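Local coordinates for Serine/threonine protein phosphatase Stp1 (Streptococcus agalactiae, PDB 2PK0) that probably removes phosphate from phosphoserine and phosphothreonine residues of proteins, as a magnesium-dependent bacterial phosphatase of the PP2C family, at residues A[7-11]-A[24-28]; A[11-16]-A[226-230]; A[83-87]-A[171-177]. All coordinates share one frame; numbering follows the deposited sequence.

Contact 1 of 3, residues A[7-11]-A[24-28]; sequences EISLL and FINQF
The strands carrying Leu10 and Ile25 run nearly antiparallel, 154° between their directions, but their axes stay 7.4 Å apart at closest approach, so 7-11 and 24-28 meet through side chains and share no hydrogen bond. Leu10, Ile8, Ile25 and Gln27 all direct their beta carbons toward the other strand. Leu10 has the largest share of the contact, and its two methyls divide the work. CD2 lies 3.8 Å from Ile25 CD1, a purely apolar touch at the ends of two branched chains whose axes are skewed to each other. CD1 instead rests on the opposing backbone, 3.7 Å from Asn26 CA and equally far from Gln27 N. Ile25 reaches its partner because its CG1 arm is fully extended, trans to the backbone N (chi1 -158°) and trans again at the next bond. This is sheet-on-sheet packing in the beta sandwich of the PP2C fold: strand 6-13 borders one antiparallel sheet, where it pairs with 238-245, and strand 23-29 borders the other, where it pairs with 35-43. Branched aliphatic residues suit such an interlayer position, and Ile25 also touches Leu39 in its own sheet and Thr239 and Ala241 across from it. At Gln27 the chemistry changes. This residue, exposed as a whole, has its CG set between the backbone N and the carbonyl carbon (chi1 67°) and then stretches out, which brings its amide beside Ile8; OE1 comes 3.4 Å from Ile8 CD1. The aliphatic part of Gln27 meanwhile flanks Leu10, with CB 4.2 Å from Leu10 CD1, so one long residue serves both hydrophobic neighbours. Asn26 turns its beta carbon away, and its OD1 accepts from Gln27 N at 2.9 Å, the donor tilted from the carbonyl plane.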
loop_
_atom_site.group_PDB
_atom_site.type_symbol
_atom_site.label_atom_id
_atom_site.label_comp_id
_atom_site.label_asym_id
_atom_site.label_seq_id
_atom_site.Cartn_x
_atom_site.Cartn_y
_atom_site.Cartn_z
ATOM N N GLU A 7 -2.764 -17.163 -3.205
ATOM C CA GLU A 7 -1.451 -16.981 -3.799
ATOM C C GLU A 7 -1.068 -15.517 -3.706
ATOM O O GLU A 7 -1.857 -14.643 -4.092
ATOM C CB GLU A 7 -1.423 -17.455 -5.259
ATOM C CG GLU A 7 -0.025 -17.567 -5.800
ATOM C CD GLU A 7 0.053 -17.740 -7.319
ATOM O OE1 GLU A 7 -1.010 -17.890 -7.975
ATOM O OE2 GLU A 7 1.203 -17.715 -7.855
ATOM N N ILE A 8 0.134 -15.246 -3.192
ATOM C CA ILE A 8 0.625 -13.870 -3.086
ATOM C C ILE A 8 1.753 -13.596 -4.095
ATOM O O ILE A 8 2.673 -14.400 -4.230
ATOM C CB ILE A 8 1.150 -13.595 -1.662
ATOM C CG1 ILE A 8 0.050 -13.802 -0.621
ATOM C CG2 ILE A 8 1.738 -12.181 -1.530
ATOM C CD1 ILE A 8 0.572 -13.613 0.852
ATOM N N SER A 9 1.695 -12.461 -4.790
ATOM C CA SER A 9 2.776 -12.059 -5.693
ATOM C C SER A 9 3.270 -10.628 -5.401
ATOM O O SER A 9 2.476 -9.685 -5.415
ATOM C CB SER A 9 2.289 -12.148 -7.134
ATOM O OG SER A 9 3.326 -11.925 -8.065
ATOM N N LEU A 10 4.578 -10.474 -5.155
ATOM C CA LEU A 10 5.172 -9.161 -4.874
ATOM C C LEU A 10 6.075 -8.726 -6.023
ATOM O O LEU A 10 6.808 -9.536 -6.563
ATOM C CB LEU A 10 5.998 -9.211 -3.587
ATOM C CG LEU A 10 5.383 -9.676 -2.256
ATOM C CD1 LEU A 10 6.397 -9.518 -1.181
ATOM C CD2 LEU A 10 4.142 -8.918 -1.855
ATOM N N LEU A 11 6.022 -7.453 -6.409
ATOM C CA LEU A 11 6.934 -6.934 -7.426
ATOM C C LEU A 11 7.193 -5.458 -7.199
ATOM O O LEU A 11 6.261 -4.692 -6.901
ATOM C CB LEU A 11 6.388 -7.132 -8.862
ATOM C CG LEU A 11 7.356 -6.804 -10.036
ATOM C CD1 LEU A 11 8.647 -7.639 -9.963
ATOM C CD2 LEU A 11 6.732 -6.965 -11.401
ATOM N N PHE A 24 9.310 0.313 -0.871
ATOM C CA PHE A 24 9.694 -1.009 -0.337
ATOM C C PHE A 24 8.482 -1.929 -0.151
ATOM O O PHE A 24 7.424 -1.475 0.254
ATOM C CB PHE A 24 10.466 -0.880 0.986
ATOM C CG PHE A 24 11.500 -1.973 1.201
ATOM C CD1 PHE A 24 12.700 -1.966 0.499
ATOM C CD2 PHE A 24 11.277 -2.996 2.102
ATOM C CE1 PHE A 24 13.661 -2.972 0.694
ATOM C CE2 PHE A 24 12.222 -3.995 2.304
ATOM C CZ PHE A 24 13.416 -3.984 1.599
ATOM N N ILE A 25 8.640 -3.213 -0.456
ATOM C CA ILE A 25 7.567 -4.207 -0.262
ATOM C C ILE A 25 8.098 -5.573 0.240
ATOM O O ILE A 25 9.186 -6.020 -0.171
ATOM C CB ILE A 25 6.733 -4.382 -1.547
ATOM C CG1 ILE A 25 5.348 -4.961 -1.247
ATOM C CG2 ILE A 25 7.456 -5.221 -2.572
ATOM C CD1 ILE A 25 4.511 -5.153 -2.505
ATOM N N ASN A 26 7.353 -6.201 1.156
ATOM C CA ASN A 26 7.710 -7.505 1.677
ATOM C C ASN A 26 6.503 -8.199 2.320
ATOM O O ASN A 26 5.483 -7.563 2.622
ATOM C CB ASN A 26 8.856 -7.398 2.679
ATOM C CG ASN A 26 9.821 -8.583 2.610
ATOM O OD1 ASN A 26 9.497 -9.628 2.054
ATOM N ND2 ASN A 26 11.011 -8.418 3.187
ATOM N N GLN A 27 6.616 -9.513 2.506
ATOM C CA GLN A 27 5.614 -10.270 3.225
ATOM C C GLN A 27 6.249 -10.979 4.417
ATOM O O GLN A 27 7.462 -11.161 4.462
ATOM C CB GLN A 27 4.903 -11.258 2.309
ATOM C CG GLN A 27 5.777 -12.379 1.792
ATOM C CD GLN A 27 5.015 -13.324 0.848
ATOM O OE1 GLN A 27 3.970 -13.862 1.207
ATOM N NE2 GLN A 27 5.540 -13.518 -0.357
ATOM N N PHE A 28 5.433 -11.326 5.407
ATOM C CA PHE A 28 5.915 -11.895 6.655
ATOM C C PHE A 28 4.847 -12.861 7.102
ATOM O O PHE A 28 3.759 -12.852 6.571
ATOM C CB PHE A 28 6.134 -10.799 7.739
ATOM C CG PHE A 28 7.036 -9.685 7.292
ATOM C CD1 PHE A 28 6.505 -8.508 6.733
ATOM C CD2 PHE A 28 8.417 -9.831 7.358
ATOM C CE1 PHE A 28 7.341 -7.510 6.264
ATOM C CE2 PHE A 28 9.260 -8.837 6.910
ATOM C CZ PHE A 28 8.726 -7.670 6.363
#

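Contact 2 of 3, residues A[11-16]-A[226-230]; sequences LTDIGQ and ITLAN
An Asx turn ends strand 6-13, and its Asp13 side chain lies against Ile226 and Asn230 of helix 218-231. Within the turn, Asp13 OD2 accepts from Gly15 N at 2.8 Å, on the anti side of the carboxylate. The same oxygen receives a weak but nearly straight bond from Asn230 ND2, at 3.4 Å and 166°, the amide and carboxylate planes being steeply inclined to each other. Asn230 OD1 takes a second weak bond, from Gln16 N at 3.3 Å, so the amide offers a donor to the turn's acceptor and an acceptor to the chain just beyond. Asparagine suits a place that needs both. Gly15 adopts a positive phi of 97°, where a beta carbon would crowd the preceding carbonyl. One turn earlier on the helix, Ile226 packs its CG1 3.7 Å from Leu11 CD2, the two chains crossing nearly at right angles, and its CD1 lies against the Asp13 carboxylate. Leu11 also touches Asn222 and Gln223, while Ile226 and Asn230 reach Ile238 of strand 238-245, so helix 218-231 rests on both neighbouring strands at this border of the sheet.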
loop_
_atom_site.group_PDB
_atom_site.type_symbol
_atom_site.label_atom_id
_atom_site.label_comp_id
_atom_site.label_asym_id
_atom_site.label_seq_id
_atom_site.Cartn_x
_atom_site.Cartn_y
_atom_site.Cartn_z
ATOM N N LEU A 11 6.022 -7.453 -6.409
ATOM C CA LEU A 11 6.934 -6.934 -7.426
ATOM C C LEU A 11 7.193 -5.458 -7.199
ATOM O O LEU A 11 6.261 -4.692 -6.901
ATOM C CB LEU A 11 6.388 -7.132 -8.862
ATOM C CG LEU A 11 7.356 -6.804 -10.036
ATOM C CD1 LEU A 11 8.647 -7.639 -9.963
ATOM C CD2 LEU A 11 6.732 -6.965 -11.401
ATOM N N THR A 12 8.450 -5.053 -7.346
ATOM C CA THR A 12 8.761 -3.633 -7.395
ATOM C C THR A 12 9.561 -3.295 -8.646
ATOM O O THR A 12 10.320 -4.125 -9.145
ATOM C CB THR A 12 9.495 -3.115 -6.123
ATOM O OG1 THR A 12 9.613 -1.694 -6.216
ATOM C CG2 THR A 12 10.894 -3.715 -5.989
ATOM N N ASP A 13 9.362 -2.080 -9.154
ATOM C CA ASP A 13 10.085 -1.572 -10.316
ATOM C C ASP A 13 10.425 -0.106 -10.127
ATOM O O ASP A 13 9.636 0.668 -9.576
ATOM C CB ASP A 13 9.278 -1.738 -11.606
ATOM C CG ASP A 13 10.132 -1.545 -12.847
ATOM O OD1 ASP A 13 10.665 -2.544 -13.364
ATOM O OD2 ASP A 13 10.305 -0.398 -13.298
ATOM N N ILE A 14 11.596 0.272 -10.621
ATOM C CA ILE A 14 12.111 1.607 -10.432
ATOM C C ILE A 14 11.302 2.621 -11.233
ATOM O O ILE A 14 11.067 3.722 -10.750
ATOM C CB ILE A 14 13.661 1.659 -10.720
ATOM C CG1 ILE A 14 14.311 2.930 -10.182
ATOM C CG2 ILE A 14 14.003 1.462 -12.204
ATOM C CD1 ILE A 14 15.816 2.813 -10.145
ATOM N N GLY A 15 10.823 2.219 -12.415
ATOM C CA GLY A 15 10.172 3.124 -13.367
ATOM C C GLY A 15 11.126 3.625 -14.446
ATOM O O GLY A 15 12.338 3.629 -14.253
ATOM N N GLN A 16 10.570 4.052 -15.579
ATOM C CA GLN A 16 11.333 4.588 -16.714
ATOM C C GLN A 16 12.123 5.827 -16.359
ATOM O O GLN A 16 13.301 5.935 -16.693
ATOM C CB GLN A 16 10.399 4.952 -17.869
ATOM C CG GLN A 16 9.942 3.781 -18.684
ATOM C CD GLN A 16 11.032 3.271 -19.577
ATOM O OE1 GLN A 16 11.342 2.077 -19.594
ATOM N NE2 GLN A 16 11.641 4.181 -20.323
ATOM N N ILE A 226 3.485 -3.731 -14.387
ATOM C CA ILE A 226 4.539 -2.727 -14.312
ATOM C C ILE A 226 5.061 -2.347 -15.697
ATOM O O ILE A 226 5.466 -1.198 -15.917
ATOM C CB ILE A 226 5.676 -3.064 -13.269
ATOM C CG1 ILE A 226 6.609 -4.152 -13.775
ATOM C CG2 ILE A 226 5.091 -3.460 -11.900
ATOM C CD1 ILE A 226 7.799 -3.653 -14.535
ATOM N N THR A 227 5.040 -3.313 -16.621
ATOM C CA THR A 227 5.418 -3.088 -18.019
ATOM C C THR A 227 4.489 -2.049 -18.620
ATOM O O THR A 227 4.950 -1.056 -19.181
ATOM C CB THR A 227 5.335 -4.393 -18.841
ATOM O OG1 THR A 227 6.262 -5.346 -18.311
ATOM C CG2 THR A 227 5.659 -4.159 -20.319
ATOM N N LEU A 228 3.183 -2.256 -18.443
ATOM C CA LEU A 228 2.178 -1.281 -18.871
ATOM C C LEU A 228 2.328 0.085 -18.198
ATOM O O LEU A 228 2.188 1.109 -18.854
ATOM C CB LEU A 228 0.760 -1.819 -18.641
ATOM C CG LEU A 228 -0.357 -0.961 -19.237
ATOM C CD1 LEU A 228 -0.117 -0.715 -20.727
ATOM C CD2 LEU A 228 -1.727 -1.568 -18.991
ATOM N N ALA A 229 2.641 0.094 -16.904
ATOM C CA ALA A 229 2.836 1.343 -16.195
ATOM C C ALA A 229 4.050 2.091 -16.729
ATOM O O ALA A 229 4.054 3.318 -16.802
ATOM C CB ALA A 229 2.944 1.099 -14.710
ATOM N N ASN A 230 5.067 1.339 -17.129
ATOM C CA ASN A 230 6.234 1.928 -17.773
ATOM C C ASN A 230 5.904 2.465 -19.166
ATOM O O ASN A 230 6.350 3.571 -19.515
ATOM C CB ASN A 230 7.392 0.919 -17.820
ATOM C CG ASN A 230 8.088 0.774 -16.477
ATOM O OD1 ASN A 230 8.262 1.758 -15.768
ATOM N ND2 ASN A 230 8.490 -0.446 -16.124
#

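Contact 3 of 3, residues A[83-87]-A[171-177]; sequences IETEN and IGQANPV
Helix and loop pack here in a mixed apolar and polar contact, Ile83, Glu84 and Asn87 of helix 72-96 facing Ile171, Gly172 and Val177 in the connection between helix 155-159 and strand 180-185. The loop segment has no regular structure and probably leads from the flap subdomain of the bacterial PP2C enzymes back into the sandwich. At the buried side, Ile83 CG2 serves two partners, lying 3.8 Å from Ile171 CD1 and 3.7 Å from Val177 CG2, each pair crossing almost at a right angle. Ile83 and Val177 thus meet through methyls on their beta carbons, while Ile171 reaches in with the end of its longer arm; Ile83 and Ile171 also touch Ile106 of strand 103-112. Glu84 has its CG trans to the backbone N (chi1 -159°), and a bend at the next bond folds the carboxylate toward the loop, where OE1 accepts from Val177 N at 3.1 Å through its syn lone pair. The same oxygen lies alongside Pro176, 3.6 Å from its CB. Asn87, buried, lies against the loop backbone and approaches Val177 from the opposite direction. Its carbonyl O receives a CA-H...O contact from Gly172 CA at 3.4 Å. Glycine suits this place for its positive phi (109°), where a beta carbon would be jammed against the carbonyl O of Ile171. Glu86 turns its end away toward helix 48-64, close to the carboxylate of Asp59. The chemistry pairs two kinds of hold: Glu84 gives the N-H of Val177, in a segment without regular structure, a side-chain acceptor, while Ile83, Ile171 and Val177 supply the apolar part.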
loop_
_atom_site.group_PDB
_atom_site.type_symbol
_atom_site.label_atom_id
_atom_site.label_comp_id
_atom_site.label_asym_id
_atom_site.label_seq_id
_atom_site.Cartn_x
_atom_site.Cartn_y
_atom_site.Cartn_z
ATOM N N ILE A 83 2.299 1.385 14.221
ATOM C CA ILE A 83 2.386 2.512 13.312
ATOM C C ILE A 83 2.696 3.820 14.060
ATOM O O ILE A 83 3.452 4.643 13.571
ATOM C CB ILE A 83 1.128 2.582 12.422
ATOM C CG1 ILE A 83 1.127 1.379 11.477
ATOM C CG2 ILE A 83 1.038 3.883 11.632
ATOM C CD1 ILE A 83 -0.005 1.389 10.534
ATOM N N GLU A 84 2.182 3.989 15.273
ATOM C CA GLU A 84 2.569 5.166 16.029
ATOM C C GLU A 84 4.025 5.128 16.496
ATOM O O GLU A 84 4.708 6.157 16.474
ATOM C CB GLU A 84 1.614 5.450 17.191
ATOM C CG GLU A 84 1.687 6.898 17.672
ATOM C CD GLU A 84 1.884 7.892 16.521
ATOM O OE1 GLU A 84 0.968 8.038 15.661
ATOM O OE2 GLU A 84 2.958 8.534 16.482
ATOM N N THR A 85 4.516 3.952 16.879
ATOM C CA THR A 85 5.894 3.876 17.316
ATOM C C THR A 85 6.865 4.061 16.145
ATOM O O THR A 85 7.933 4.644 16.306
ATOM C CB THR A 85 6.207 2.589 18.110
ATOM O OG1 THR A 85 6.287 1.475 17.217
ATOM C CG2 THR A 85 5.144 2.336 19.201
ATOM N N GLU A 86 6.465 3.613 14.960
ATOM C CA GLU A 86 7.264 3.799 13.756
ATOM C C GLU A 86 7.225 5.249 13.241
ATOM O O GLU A 86 8.229 5.768 12.749
ATOM C CB GLU A 86 6.813 2.810 12.682
ATOM C CG GLU A 86 7.906 2.368 11.750
ATOM C CD GLU A 86 8.971 1.514 12.427
ATOM O OE1 GLU A 86 8.683 0.857 13.460
ATOM O OE2 GLU A 86 10.110 1.494 11.900
ATOM N N ASN A 87 6.063 5.886 13.368
ATOM C CA ASN A 87 5.882 7.304 13.056
ATOM C C ASN A 87 6.854 8.211 13.815
ATOM O O ASN A 87 7.521 9.061 13.231
ATOM C CB ASN A 87 4.459 7.721 13.399
ATOM C CG ASN A 87 4.184 9.157 13.069
ATOM O OD1 ASN A 87 3.690 9.920 13.901
ATOM N ND2 ASN A 87 4.495 9.541 11.852
ATOM N N ILE A 171 4.015 8.583 7.446
ATOM C CA ILE A 171 4.722 8.100 8.604
ATOM C C ILE A 171 6.067 8.781 8.639
ATOM O O ILE A 171 6.775 8.785 7.637
ATOM C CB ILE A 171 4.859 6.589 8.549
ATOM C CG1 ILE A 171 3.547 5.969 9.029
ATOM C CG2 ILE A 171 6.046 6.098 9.401
ATOM C CD1 ILE A 171 3.452 4.516 8.744
ATOM N N GLY A 172 6.383 9.382 9.791
ATOM C CA GLY A 172 7.571 10.217 10.000
ATOM C C GLY A 172 7.245 11.701 10.158
ATOM O O GLY A 172 8.063 12.559 9.829
ATOM N N GLN A 173 6.046 12.010 10.645
ATOM C CA GLN A 173 5.603 13.394 10.820
ATOM C C GLN A 173 5.486 13.747 12.320
ATOM O O GLN A 173 5.426 12.852 13.178
ATOM C CB GLN A 173 4.258 13.610 10.110
ATOM C CG GLN A 173 3.167 12.744 10.691
ATOM C CD GLN A 173 1.790 13.082 10.189
ATOM O OE1 GLN A 173 0.791 12.903 10.904
ATOM N NE2 GLN A 173 1.715 13.559 8.954
ATOM N N ALA A 174 5.438 15.044 12.628
ATOM C CA ALA A 174 5.431 15.499 14.027
ATOM C C ALA A 174 4.173 15.115 14.819
ATOM O O ALA A 174 4.281 14.594 15.926
ATOM C CB ALA A 174 5.678 16.992 14.113
ATOM N N ASN A 175 3.000 15.366 14.243
ATOM C CA ASN A 175 1.726 14.995 14.855
ATOM C C ASN A 175 1.537 13.482 14.758
ATOM O O ASN A 175 2.125 12.858 13.876
ATOM C CB ASN A 175 0.583 15.712 14.123
ATOM C CG ASN A 175 0.750 17.222 14.120
ATOM O OD1 ASN A 175 1.382 17.783 15.013
ATOM N ND2 ASN A 175 0.189 17.883 13.112
ATOM N N PRO A 176 0.744 12.875 15.667
ATOM C CA PRO A 176 0.416 11.446 15.485
ATOM C C PRO A 176 -0.342 11.173 14.175
ATOM O O PRO A 176 -1.077 12.046 13.708
ATOM C CB PRO A 176 -0.490 11.134 16.686
ATOM C CG PRO A 176 -0.212 12.222 17.684
ATOM C CD PRO A 176 0.138 13.438 16.890
ATOM N N VAL A 177 -0.153 9.997 13.574
ATOM C CA VAL A 177 -0.866 9.697 12.331
ATOM C C VAL A 177 -2.223 9.135 12.652
ATOM O O VAL A 177 -2.400 8.525 13.694
ATOM C CB VAL A 177 -0.120 8.717 11.376
ATOM C CG1 VAL A 177 1.073 9.381 10.734
ATOM C CG2 VAL A 177 0.303 7.481 12.093
#

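In the fold
From the N terminus, strand 6-13 enters both of the first two contacts. Contact 1 closes the short loop between 7-11 and 24-28, joining the borders of the two sheets. Contact 2 begins where contact 1's first segment ends, at the shared Leu11, and closes a far longer loop by bringing 226-230 of helix 218-231 back to 11-16; the segments of these two contacts alternate along the chain, so they cross. Contact 3 opens only after contact 1 has closed and is nested within contact 2's loop, tying helix 72-96 to the connection before strand 180-185. Contacts 2 and 3 lie on opposite sides of the chain's centre, their own centres about 29 Å apart.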